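Nucleosome assembly protein (Plasmodium falciparum, PDB 5X7V) probably acts as a histone chaperone of the nucleosome assembly protein family, binding histones as a dimer and assisting nucleosome assembly in the malaria parasite. Local coordinates at residues Ile48-Leu62 against Leu175-Leu189. Numbering follows the deposited sequence.
Sequences IPGFWANTLRKHPAL and LIRREIWHNPLSYYL
Phe51 CD1 lies over one face of the Tyr188 ring, 3.7 Å from Tyr188 CD1; with planes 24° apart and centroids 5.2 Å apart, the rings are nearly parallel but slid so far that they barely overlap. Thr55 OG1 meets the edge of the same tyrosine, and Ile48 CG2 touches Tyr188 OH at 3.6 Å. Pro184 CB sits where the Phe51 and Trp52 rings meet, in plane at the edge of Phe51, 3.7 Å from Phe51 CZ and from Trp52 CH2. Thr55 CG2 meets Pro184 O and Tyr187 CB, 3.6 Å from the latter. Farther along, His59 CG stands anti to its own backbone N (chi1 -176°), which brings one imidazole face under Tyr187 OH, offset toward the rim, and the ring edge against Leu175 CB; Leu175 CD2 is 3.5 Å from His59 NE2. Ile180 CD1 reaches His59 CD2 at 3.8 Å. Polar bonding across the contact is slight: a weak hydrogen bond from Lys58 NZ to Tyr188 O.

Behind this layer, Thr55 OG1 donates to Phe51 O (2.7 Å), which fixes the hydroxyl over the Phe51 ring, while Asn183 OD1 caps Leu185 N. Ile45 of helix 2-45 backs Phe51 and Trp52, and Phe5 of the second subunit meets the Phe51 ring. Residues 184-188 thus pack on helix 51-56, Leu175 on residues 59-62 and Ile180 on both, beside a long helix consistent with the dimerisation helix of the NAP fold.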
loop_
_atom_site.group_PDB
_atom_site.type_symbol
_atom_site.label_atom_id
_atom_site.label_comp_id
_atom_site.label_asym_id
_atom_site.label_seq_id
_atom_site.Cartn_x
_atom_site.Cartn_y
_atom_site.Cartn_z
ATOM N N ILE A 48 25.968 -6.084 -15.059
ATOM C CA ILE A 48 24.878 -6.274 -16.035
ATOM C C ILE A 48 24.684 -4.991 -16.826
ATOM O O ILE A 48 24.070 -4.037 -16.324
ATOM C CB ILE A 48 23.517 -6.656 -15.387
ATOM C CG1 ILE A 48 23.616 -7.968 -14.637
ATOM C CG2 ILE A 48 22.464 -6.825 -16.434
ATOM C CD1 ILE A 48 22.375 -8.310 -13.872
ATOM N N PRO A 49 25.198 -4.970 -18.068
ATOM C CA PRO A 49 25.301 -3.823 -18.972
ATOM C C PRO A 49 23.999 -3.056 -19.206
ATOM O O PRO A 49 23.072 -3.582 -19.834
ATOM C CB PRO A 49 25.783 -4.460 -20.269
ATOM C CG PRO A 49 26.492 -5.648 -19.854
ATOM C CD PRO A 49 25.726 -6.183 -18.703
ATOM N N GLY A 50 23.958 -1.816 -18.718
ATOM C CA GLY A 50 22.808 -0.955 -18.891
ATOM C C GLY A 50 21.558 -1.464 -18.211
ATOM O O GLY A 50 20.465 -1.323 -18.748
ATOM N N PHE A 51 21.729 -2.051 -17.027
ATOM C CA PHE A 51 20.637 -2.676 -16.284
ATOM C C PHE A 51 19.509 -1.723 -15.913
ATOM O O PHE A 51 18.351 -2.039 -16.139
ATOM C CB PHE A 51 21.164 -3.341 -15.005
ATOM C CG PHE A 51 20.072 -3.809 -14.062
ATOM C CD1 PHE A 51 19.592 -5.093 -14.128
ATOM C CD2 PHE A 51 19.530 -2.953 -13.107
ATOM C CE1 PHE A 51 18.599 -5.511 -13.280
ATOM C CE2 PHE A 51 18.532 -3.372 -12.265
ATOM C CZ PHE A 51 18.070 -4.654 -12.358
ATOM N N TRP A 52 19.802 -0.583 -15.302
ATOM C CA TRP A 52 18.681 0.234 -14.854
ATOM C C TRP A 52 17.963 0.822 -16.037
ATOM O O TRP A 52 16.746 0.891 -16.018
ATOM C CB TRP A 52 19.113 1.332 -13.878
ATOM C CG TRP A 52 19.332 0.777 -12.493
ATOM C CD1 TRP A 52 20.521 0.638 -11.847
ATOM C CD2 TRP A 52 18.331 0.244 -11.617
ATOM N NE1 TRP A 52 20.329 0.062 -10.619
ATOM C CE2 TRP A 52 18.995 -0.198 -10.451
ATOM C CE3 TRP A 52 16.944 0.090 -11.706
ATOM C CZ2 TRP A 52 18.308 -0.775 -9.364
ATOM C CZ3 TRP A 52 16.265 -0.492 -10.630
ATOM C CH2 TRP A 52 16.954 -0.912 -9.471
ATOM N N ALA A 53 18.694 1.200 -17.081
ATOM C CA ALA A 53 18.070 1.737 -18.286
ATOM C C ALA A 53 16.994 0.795 -18.788
ATOM O O ALA A 53 15.861 1.195 -19.009
ATOM C CB ALA A 53 19.107 1.980 -19.368
ATOM N N ASN A 54 17.353 -0.470 -18.933
ATOM C CA ASN A 54 16.436 -1.490 -19.394
ATOM C C ASN A 54 15.465 -1.976 -18.344
ATOM O O ASN A 54 14.527 -2.681 -18.670
ATOM C CB ASN A 54 17.213 -2.680 -19.913
ATOM C CG ASN A 54 17.986 -2.358 -21.131
ATOM O OD1 ASN A 54 17.423 -2.257 -22.207
ATOM N ND2 ASN A 54 19.286 -2.174 -20.981
ATOM N N THR A 55 15.689 -1.639 -17.084
ATOM C CA THR A 55 14.708 -1.973 -16.075
ATOM C C THR A 55 13.611 -0.933 -16.012
ATOM O O THR A 55 12.447 -1.261 -16.207
ATOM C CB THR A 55 15.318 -2.087 -14.724
ATOM O OG1 THR A 55 16.320 -3.093 -14.768
ATOM C CG2 THR A 55 14.274 -2.495 -13.735
ATOM N N LEU A 56 13.987 0.315 -15.747
ATOM C CA LEU A 56 13.026 1.391 -15.514
ATOM C C LEU A 56 11.915 1.483 -16.556
ATOM O O LEU A 56 10.741 1.555 -16.218
ATOM C CB LEU A 56 13.757 2.723 -15.441
ATOM C CG LEU A 56 14.681 2.844 -14.247
ATOM C CD1 LEU A 56 15.426 4.156 -14.290
ATOM C CD2 LEU A 56 13.884 2.727 -12.979
ATOM N N ARG A 57 12.296 1.471 -17.826
ATOM C CA ARG A 57 11.354 1.697 -18.917
ATOM C C ARG A 57 10.606 0.432 -19.349
ATOM O O ARG A 57 9.953 0.425 -20.389
ATOM C CB ARG A 57 12.077 2.310 -20.124
ATOM C CG ARG A 57 13.120 1.410 -20.757
ATOM C CD ARG A 57 13.798 2.079 -21.951
ATOM N NE ARG A 57 14.654 1.118 -22.647
ATOM C CZ ARG A 57 14.343 0.515 -23.797
ATOM N NH1 ARG A 57 13.186 0.785 -24.411
ATOM N NH2 ARG A 57 15.201 -0.354 -24.340
ATOM N N LYS A 58 10.703 -0.627 -18.552
ATOM C CA LYS A 58 9.781 -1.733 -18.673
ATOM C C LYS A 58 8.648 -1.587 -17.658
ATOM O O LYS A 58 7.754 -2.427 -17.577
ATOM C CB LYS A 58 10.487 -3.065 -18.467
ATOM C CG LYS A 58 11.363 -3.516 -19.614
ATOM C CD LYS A 58 11.199 -4.989 -19.769
ATOM C CE LYS A 58 12.459 -5.696 -20.218
ATOM N NZ LYS A 58 12.128 -7.154 -20.444
ATOM N N HIS A 59 8.691 -0.534 -16.864
ATOM C CA HIS A 59 7.539 -0.205 -16.052
ATOM C C HIS A 59 6.592 0.618 -16.901
ATOM O O HIS A 59 7.000 1.641 -17.447
ATOM C CB HIS A 59 7.957 0.559 -14.805
ATOM C CG HIS A 59 6.830 0.842 -13.886
ATOM N ND1 HIS A 59 5.569 0.263 -14.038
ATOM C CD2 HIS A 59 6.723 1.614 -12.788
ATOM C CE1 HIS A 59 4.774 0.692 -13.097
ATOM N NE2 HIS A 59 5.453 1.522 -12.311
ATOM N N PRO A 60 5.332 0.159 -17.038
ATOM C CA PRO A 60 4.320 0.865 -17.835
ATOM C C PRO A 60 4.355 2.397 -17.731
ATOM O O PRO A 60 4.303 3.082 -18.756
ATOM C CB PRO A 60 3.017 0.300 -17.280
ATOM C CG PRO A 60 3.354 -1.123 -16.962
ATOM C CD PRO A 60 4.834 -1.159 -16.587
ATOM N N ALA A 61 4.485 2.933 -16.522
ATOM C CA ALA A 61 4.397 4.391 -16.344
ATOM C C ALA A 61 5.636 5.129 -16.831
ATOM O O ALA A 61 5.662 6.369 -16.851
ATOM C CB ALA A 61 4.139 4.735 -14.883
ATOM N N LEU A 62 6.666 4.383 -17.210
ATOM C CA LEU A 62 7.917 5.009 -17.593
ATOM C C LEU A 62 8.278 4.632 -18.995
ATOM O O LEU A 62 9.274 5.104 -19.527
ATOM C CB LEU A 62 9.049 4.609 -16.650
ATOM C CG LEU A 62 8.876 4.971 -15.178
ATOM C CD1 LEU A 62 10.176 4.688 -14.436
ATOM C CD2 LEU A 62 8.446 6.406 -15.043
ATOM N N LEU A 175 6.931 4.992 -7.703
ATOM C CA LEU A 175 6.950 3.762 -8.477
ATOM C C LEU A 175 8.180 2.952 -8.098
ATOM O O LEU A 175 8.101 1.740 -7.980
ATOM C CB LEU A 175 6.958 4.033 -9.981
ATOM C CG LEU A 175 5.949 4.962 -10.647
ATOM C CD1 LEU A 175 6.426 5.192 -12.057
ATOM C CD2 LEU A 175 4.524 4.417 -10.642
ATOM N N ILE A 176 9.311 3.623 -7.898
ATOM C CA ILE A 176 10.524 2.918 -7.491
ATOM C C ILE A 176 10.321 2.256 -6.136
ATOM O O ILE A 176 10.478 1.045 -6.010
ATOM C CB ILE A 176 11.755 3.833 -7.405
ATOM C CG1 ILE A 176 12.360 4.092 -8.776
ATOM C CG2 ILE A 176 12.827 3.162 -6.636
ATOM C CD1 ILE A 176 13.450 5.134 -8.720
ATOM N N ARG A 177 9.965 3.062 -5.137
ATOM C CA ARG A 177 9.766 2.580 -3.768
ATOM C C ARG A 177 8.782 1.432 -3.700
ATOM O O ARG A 177 9.088 0.399 -3.122
ATOM C CB ARG A 177 9.273 3.717 -2.852
ATOM C CG ARG A 177 9.098 3.315 -1.369
ATOM C CD ARG A 177 8.500 4.473 -0.508
ATOM N NE ARG A 177 7.035 4.601 -0.629
ATOM C CZ ARG A 177 6.147 3.831 0.012
ATOM N NH1 ARG A 177 6.550 2.855 0.829
ATOM N NH2 ARG A 177 4.848 4.027 -0.166
ATOM N N ARG A 178 7.611 1.618 -4.303
ATOM C CA ARG A 178 6.482 0.718 -4.112
ATOM C C ARG A 178 6.416 -0.432 -5.098
ATOM O O ARG A 178 5.795 -1.440 -4.818
ATOM C CB ARG A 178 5.169 1.504 -4.177
ATOM C CG ARG A 178 4.936 2.459 -2.997
ATOM C CD ARG A 178 3.675 3.304 -3.185
ATOM N NE ARG A 178 2.437 2.529 -3.174
ATOM C CZ ARG A 178 1.249 3.016 -3.524
ATOM N NH1 ARG A 178 1.143 4.270 -3.944
ATOM N NH2 ARG A 178 0.168 2.242 -3.481
ATOM N N GLU A 179 7.058 -0.305 -6.248
ATOM C CA GLU A 179 6.905 -1.341 -7.263
ATOM C C GLU A 179 8.198 -1.943 -7.789
ATOM O O GLU A 179 8.232 -3.142 -8.050
ATOM C CB GLU A 179 6.085 -0.792 -8.428
ATOM C CG GLU A 179 4.602 -0.761 -8.104
ATOM C CD GLU A 179 3.773 -0.116 -9.190
ATOM O OE1 GLU A 179 3.349 -0.834 -10.146
ATOM O OE2 GLU A 179 3.538 1.108 -9.056
ATOM N N ILE A 180 9.257 -1.144 -7.922
ATOM C CA ILE A 180 10.430 -1.606 -8.652
ATOM C C ILE A 180 11.586 -2.026 -7.753
ATOM O O ILE A 180 12.272 -3.003 -8.045
ATOM C CB ILE A 180 10.936 -0.535 -9.633
ATOM C CG1 ILE A 180 9.875 -0.209 -10.667
ATOM C CG2 ILE A 180 12.153 -1.030 -10.390
ATOM C CD1 ILE A 180 10.248 0.953 -11.534
ATOM N N TRP A 181 11.785 -1.302 -6.659
ATOM C CA TRP A 181 12.962 -1.481 -5.807
ATOM C C TRP A 181 13.138 -2.855 -5.171
ATOM O O TRP A 181 14.271 -3.337 -5.040
ATOM C CB TRP A 181 12.949 -0.459 -4.687
ATOM C CG TRP A 181 14.121 -0.608 -3.784
ATOM C CD1 TRP A 181 14.128 -1.073 -2.489
ATOM C CD2 TRP A 181 15.481 -0.316 -4.114
ATOM N NE1 TRP A 181 15.413 -1.071 -2.003
ATOM C CE2 TRP A 181 16.260 -0.613 -2.981
ATOM C CE3 TRP A 181 16.111 0.173 -5.257
ATOM C CZ2 TRP A 181 17.627 -0.437 -2.962
ATOM C CZ3 TRP A 181 17.458 0.340 -5.240
ATOM C CH2 TRP A 181 18.209 0.040 -4.107
ATOM N N HIS A 182 12.034 -3.472 -4.753
ATOM C CA HIS A 182 12.094 -4.748 -4.035
ATOM C C HIS A 182 12.593 -5.872 -4.929
ATOM O O HIS A 182 13.365 -6.733 -4.492
ATOM C CB HIS A 182 10.723 -5.119 -3.445
ATOM C CG HIS A 182 10.698 -6.477 -2.806
ATOM N ND1 HIS A 182 10.174 -7.586 -3.440
ATOM C CD2 HIS A 182 11.165 -6.912 -1.611
ATOM C CE1 HIS A 182 10.318 -8.646 -2.662
ATOM N NE2 HIS A 182 10.911 -8.265 -1.546
ATOM N N ASN A 183 12.133 -5.880 -6.175
ATOM C CA ASN A 183 12.661 -6.806 -7.165
ATOM C C ASN A 183 12.689 -6.241 -8.566
ATOM O O ASN A 183 11.749 -6.452 -9.334
ATOM C CB ASN A 183 11.863 -8.098 -7.209
ATOM C CG ASN A 183 12.560 -9.156 -8.043
ATOM O OD1 ASN A 183 13.714 -8.978 -8.442
ATOM N ND2 ASN A 183 11.875 -10.259 -8.306
ATOM N N PRO A 184 13.787 -5.557 -8.917
ATOM C CA PRO A 184 14.034 -4.972 -10.238
ATOM C C PRO A 184 14.269 -6.016 -11.298
ATOM O O PRO A 184 14.147 -5.715 -12.474
ATOM C CB PRO A 184 15.300 -4.152 -10.024
ATOM C CG PRO A 184 15.994 -4.839 -8.948
ATOM C CD PRO A 184 14.915 -5.304 -8.005
ATOM N N LEU A 185 14.610 -7.228 -10.886
ATOM C CA LEU A 185 14.893 -8.294 -11.843
ATOM C C LEU A 185 13.631 -8.694 -12.600
ATOM O O LEU A 185 13.681 -8.971 -13.789
ATOM C CB LEU A 185 15.488 -9.494 -11.139
ATOM C CG LEU A 185 15.964 -10.612 -12.048
ATOM C CD1 LEU A 185 17.172 -10.153 -12.841
ATOM C CD2 LEU A 185 16.279 -11.851 -11.241
ATOM N N SER A 186 12.508 -8.729 -11.887
ATOM C CA SER A 186 11.190 -8.847 -12.489
ATOM C C SER A 186 11.023 -7.943 -13.699
ATOM O O SER A 186 10.512 -8.353 -14.737
ATOM C CB SER A 186 10.116 -8.507 -11.461
ATOM O OG SER A 186 9.711 -9.643 -10.714
ATOM N N TYR A 187 11.448 -6.699 -13.558
ATOM C CA TYR A 187 11.292 -5.737 -14.631
ATOM C C TYR A 187 12.381 -5.854 -15.694
ATOM O O TYR A 187 12.131 -5.576 -16.856
ATOM C CB TYR A 187 11.253 -4.333 -14.059
ATOM C CG TYR A 187 9.934 -4.004 -13.422
ATOM C CD1 TYR A 187 8.884 -3.519 -14.186
ATOM C CD2 TYR A 187 9.727 -4.175 -12.061
ATOM C CE1 TYR A 187 7.663 -3.216 -13.622
ATOM C CE2 TYR A 187 8.507 -3.862 -11.484
ATOM C CZ TYR A 187 7.483 -3.381 -12.277
ATOM O OH TYR A 187 6.259 -3.065 -11.742
ATOM N N TYR A 188 13.577 -6.284 -15.320
ATOM C CA TYR A 188 14.620 -6.498 -16.315
ATOM C C TYR A 188 14.213 -7.643 -17.263
ATOM O O TYR A 188 14.617 -7.698 -18.416
ATOM C CB TYR A 188 15.945 -6.780 -15.626
ATOM C CG TYR A 188 17.086 -6.949 -16.566
ATOM C CD1 TYR A 188 17.650 -5.863 -17.207
ATOM C CD2 TYR A 188 17.599 -8.205 -16.829
ATOM C CE1 TYR A 188 18.710 -6.027 -18.090
ATOM C CE2 TYR A 188 18.651 -8.381 -17.709
ATOM C CZ TYR A 188 19.203 -7.295 -18.334
ATOM O OH TYR A 188 20.247 -7.489 -19.201
ATOM N N LEU A 189 13.372 -8.530 -16.750
ATOM C CA LEU A 189 12.777 -9.632 -17.492
ATOM C C LEU A 189 11.259 -9.355 -17.676
ATOM O O LEU A 189 10.604 -9.784 -18.640
ATOM C CB LEU A 189 13.022 -10.941 -16.732
ATOM C CG LEU A 189 14.480 -11.194 -16.329
ATOM C CD1 LEU A 189 14.563 -12.011 -15.090
ATOM C CD2 LEU A 189 15.202 -11.935 -17.417
#